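Local coordinates for protein cyclic GMP-AMP synthase-like receptor (Tribolium castaneum, PDB 7LT2) that senses double-stranded RNA in the cytoplasm and makes the cyclic dinucleotide 2',3'-cGAMP from ATP and GTP in innate immunity, at residues R33-Q38 / S140-T145. Numbering follows the deposited sequence.
Sequences RTFVEQ and SLVQKT
Phe35 reaches across to Val142 and Thr145 with the outer end of its ring. Its CG stands anti to the backbone N (chi1 -169°), which carries the ring out from helix 18-42 to helix 131-147. The axes of segments 33-38 and 140-145 pass 10.4 Å apart at 102°, nearly perpendicular. The methyl CG2 of Thr145 sits over one face of the ring, 4.0 Å from the Phe35 centroid and displaced toward the rim. This is a CH-pi contact. Val142 CG1 comes in obliquely, 4.0 Å from Phe35 CZ. Leu194 of strand 188-200 touches both Phe35 and Val142, so the two helices pack together against the central sheet of the nucleotidyltransferase domain.

One turn on, Gln38 lays its aliphatic part along the same methyl, with CG 3.7 Å from Thr145 CG2. The chain bends at chi2, and its amide NE2 is hydrogen-bonded to Thr148 OG1, just past the end of helix 131-147.

One torsion of Thr145 (chi1 -60°) turns its methyl to both residues and its hydroxyl back to its own helix. OG1 donates to Leu141 O at 2.9 Å, and the backbone N of Thr145 reaches the same oxygen from the opposite face of its carbonyl plane. Every atom that touches across the two segments is carbon, and the contact between them is apolar: the buried threonine satisfies its hydroxyl within its own helix and offers carbon to its neighbour.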
ATOM      1  N   ARG A  33      15.279   2.827   8.947  1.00 15.99           N
ATOM      2  CA  ARG A  33      16.388   1.890   9.130  1.00 14.78           C
ATOM      3  C   ARG A  33      16.985   2.018  10.526  1.00 18.25           C
ATOM      4  O   ARG A  33      17.308   1.009  11.168  1.00 17.89           O
ATOM      5  CB  ARG A  33      17.462   2.104   8.061  1.00 16.56           C
ATOM      6  CG  ARG A  33      17.207   1.344   6.768  1.00 20.22           C
ATOM      7  CD  ARG A  33      18.441   1.334   5.876  1.00 21.19           C
ATOM      8  NE  ARG A  33      18.749   2.673   5.392  1.00 28.04           N
ATOM      9  CZ  ARG A  33      18.241   3.203   4.288  1.00 20.93           C
ATOM     10  NH1 ARG A  33      17.429   2.517   3.502  1.00 29.27           N
ATOM     11  NH2 ARG A  33      18.557   4.453   3.966  1.00 29.63           N
ATOM     12  N   THR A  34      17.136   3.250  11.017  1.00 17.03           N
ATOM     13  CA  THR A  34      17.608   3.440  12.385  1.00 18.32           C
ATOM     14  C   THR A  34      16.673   2.766  13.381  1.00 19.28           C
ATOM     15  O   THR A  34      17.127   2.102  14.322  1.00 17.57           O
ATOM     16  CB  THR A  34      17.732   4.930  12.705  1.00 19.85           C
ATOM     17  OG1 THR A  34      18.609   5.553  11.758  1.00 19.77           O
ATOM     18  CG2 THR A  34      18.296   5.126  14.109  1.00 21.78           C
ATOM     19  N   PHE A  35      15.363   2.910  13.181  1.00 15.79           N
ATOM     20  CA  PHE A  35      14.410   2.309  14.106  1.00 16.45           C
ATOM     21  C   PHE A  35      14.451   0.785  14.038  1.00 17.00           C
ATOM     22  O   PHE A  35      14.424   0.113  15.077  1.00 17.57           O
ATOM     23  CB  PHE A  35      12.999   2.829  13.816  1.00 14.36           C
ATOM     24  CG  PHE A  35      12.000   2.469  14.880  1.00 17.58           C
ATOM     25  CD1 PHE A  35      11.793   3.302  15.964  1.00 25.73           C
ATOM     26  CD2 PHE A  35      11.289   1.287  14.804  1.00 16.05           C
ATOM     27  CE1 PHE A  35      10.882   2.964  16.950  1.00 21.25           C
ATOM     28  CE2 PHE A  35      10.382   0.944  15.782  1.00 17.76           C
ATOM     29  CZ  PHE A  35      10.182   1.786  16.859  1.00 20.82           C
ATOM     30  N   VAL A  36      14.517   0.220  12.828  1.00 15.90           N
ATOM     31  CA  VAL A  36      14.502  -1.235  12.690  1.00 15.44           C
ATOM     32  C   VAL A  36      15.793  -1.835  13.233  1.00 17.50           C
ATOM     33  O   VAL A  36      15.781  -2.919  13.837  1.00 15.76           O
ATOM     34  CB  VAL A  36      14.239  -1.630  11.222  1.00 17.51           C
ATOM     35  CG1 VAL A  36      14.546  -3.113  10.974  1.00 17.54           C
ATOM     36  CG2 VAL A  36      12.796  -1.321  10.856  1.00 15.59           C
ATOM     37  N   GLU A  37      16.923  -1.140  13.050  1.00 16.65           N
ATOM     38  CA  GLU A  37      18.174  -1.617  13.637  1.00 16.80           C
ATOM     39  C   GLU A  37      18.079  -1.657  15.155  1.00 21.10           C
ATOM     40  O   GLU A  37      18.596  -2.583  15.794  1.00 20.08           O
ATOM     41  CB  GLU A  37      19.350  -0.740  13.197  1.00 21.96           C
ATOM     42  CG  GLU A  37      19.858  -1.043  11.798  1.00 25.67           C
ATOM     43  CD  GLU A  37      20.400  -2.462  11.674  1.00 24.28           C
ATOM     44  OE1 GLU A  37      21.206  -2.875  12.533  1.00 32.33           O
ATOM     45  OE2 GLU A  37      20.012  -3.164  10.718  1.00 29.67           O
ATOM     46  N   GLN A  38      17.417  -0.662  15.753  1.00 20.02           N
ATOM     47  CA  GLN A  38      17.218  -0.684  17.199  1.00 20.20           C
ATOM     48  C   GLN A  38      16.277  -1.809  17.607  1.00 18.29           C
ATOM     49  O   GLN A  38      16.474  -2.436  18.654  1.00 19.80           O
ATOM     50  CB  GLN A  38      16.695   0.670  17.682  1.00 22.17           C
ATOM     51  CG  GLN A  38      16.639   0.818  19.204  1.00 22.30           C
ATOM     52  CD  GLN A  38      18.010   0.987  19.837  1.00 29.36           C
ATOM     53  OE1 GLN A  38      19.040   0.943  19.157  1.00 28.27           O
ATOM     54  NE2 GLN A  38      18.030   1.182  21.151  1.00 29.60           N
ATOM     55  N   SER A 140       4.267  -5.064  20.972  1.00 18.36           N
ATOM     56  CA  SER A 140       5.129  -5.126  22.147  1.00 21.38           C
ATOM     57  C   SER A 140       6.572  -4.776  21.797  1.00 20.82           C
ATOM     58  O   SER A 140       7.226  -4.012  22.517  1.00 20.39           O
ATOM     59  CB  SER A 140       5.041  -6.520  22.774  1.00 23.07           C
ATOM     60  OG  SER A 140       5.985  -6.679  23.813  1.00 27.22           O
ATOM     61  N   LEU A 141       7.075  -5.307  20.679  1.00 18.04           N
ATOM     62  CA  LEU A 141       8.449  -5.026  20.273  1.00 19.61           C
ATOM     63  C   LEU A 141       8.643  -3.551  19.935  1.00 18.44           C
ATOM     64  O   LEU A 141       9.673  -2.958  20.279  1.00 18.82           O
ATOM     65  CB  LEU A 141       8.827  -5.905  19.081  1.00 19.74           C
ATOM     66  CG  LEU A 141      10.193  -5.678  18.439  1.00 20.06           C
ATOM     67  CD1 LEU A 141      11.314  -5.761  19.474  1.00 21.65           C
ATOM     68  CD2 LEU A 141      10.398  -6.687  17.327  1.00 23.34           C
ATOM     69  N   VAL A 142       7.665  -2.939  19.267  1.00 19.30           N
ATOM     70  CA  VAL A 142       7.763  -1.517  18.952  1.00 20.36           C
ATOM     71  C   VAL A 142       7.783  -0.677  20.226  1.00 18.87           C
ATOM     72  O   VAL A 142       8.592   0.250  20.357  1.00 20.80           O
ATOM     73  CB  VAL A 142       6.623  -1.108  18.001  1.00 20.28           C
ATOM     74  CG1 VAL A 142       6.574   0.406  17.847  1.00 22.69           C
ATOM     75  CG2 VAL A 142       6.831  -1.778  16.640  1.00 18.62           C
ATOM     76  N   GLN A 143       6.911  -0.998  21.192  1.00 20.13           N
ATOM     77  CA  GLN A 143       6.915  -0.287  22.471  1.00 22.09           C
ATOM     78  C   GLN A 143       8.255  -0.442  23.179  1.00 21.41           C
ATOM     79  O   GLN A 143       8.826   0.533  23.681  1.00 20.99           O
ATOM     80  CB  GLN A 143       5.780  -0.800  23.367  1.00 25.48           C
ATOM     81  CG  GLN A 143       4.373  -0.484  22.877  1.00 25.95           C
ATOM     82  CD  GLN A 143       3.947   0.939  23.191  1.00 30.90           C
ATOM     83  OE1 GLN A 143       4.740   1.745  23.670  1.00 38.06           O
ATOM     84  NE2 GLN A 143       2.685   1.252  22.918  1.00 40.68           N
ATOM     85  N   LYS A 144       8.763  -1.675  23.238  1.00 19.43           N
ATOM     86  CA  LYS A 144      10.057  -1.927  23.861  1.00 22.00           C
ATOM     87  C   LYS A 144      11.145  -1.077  23.222  1.00 20.30           C
ATOM     88  O   LYS A 144      11.988  -0.501  23.921  1.00 20.61           O
ATOM     89  CB  LYS A 144      10.392  -3.416  23.752  1.00 21.18           C
ATOM     90  CG  LYS A 144      11.600  -3.869  24.545  1.00 21.99           C
ATOM     91  CD  LYS A 144      11.831  -5.359  24.340  1.00 25.17           C
ATOM     92  CE  LYS A 144      13.017  -5.856  25.156  1.00 25.36           C
ATOM     93  NZ  LYS A 144      13.118  -7.342  25.062  1.00 22.35           N
ATOM     94  N   THR A 145      11.122  -0.974  21.891  1.00 17.38           N
ATOM     95  CA  THR A 145      12.127  -0.209  21.157  1.00 20.05           C
ATOM     96  C   THR A 145      11.983   1.287  21.413  1.00 20.01           C
ATOM     97  O   THR A 145      12.978   1.980  21.663  1.00 19.79           O
ATOM     98  CB  THR A 145      12.008  -0.520  19.665  1.00 19.80           C
ATOM     99  OG1 THR A 145      12.211  -1.925  19.452  1.00 19.25           O
ATOM    100  CG2 THR A 145      13.043   0.261  18.865  1.00 21.19           C
TER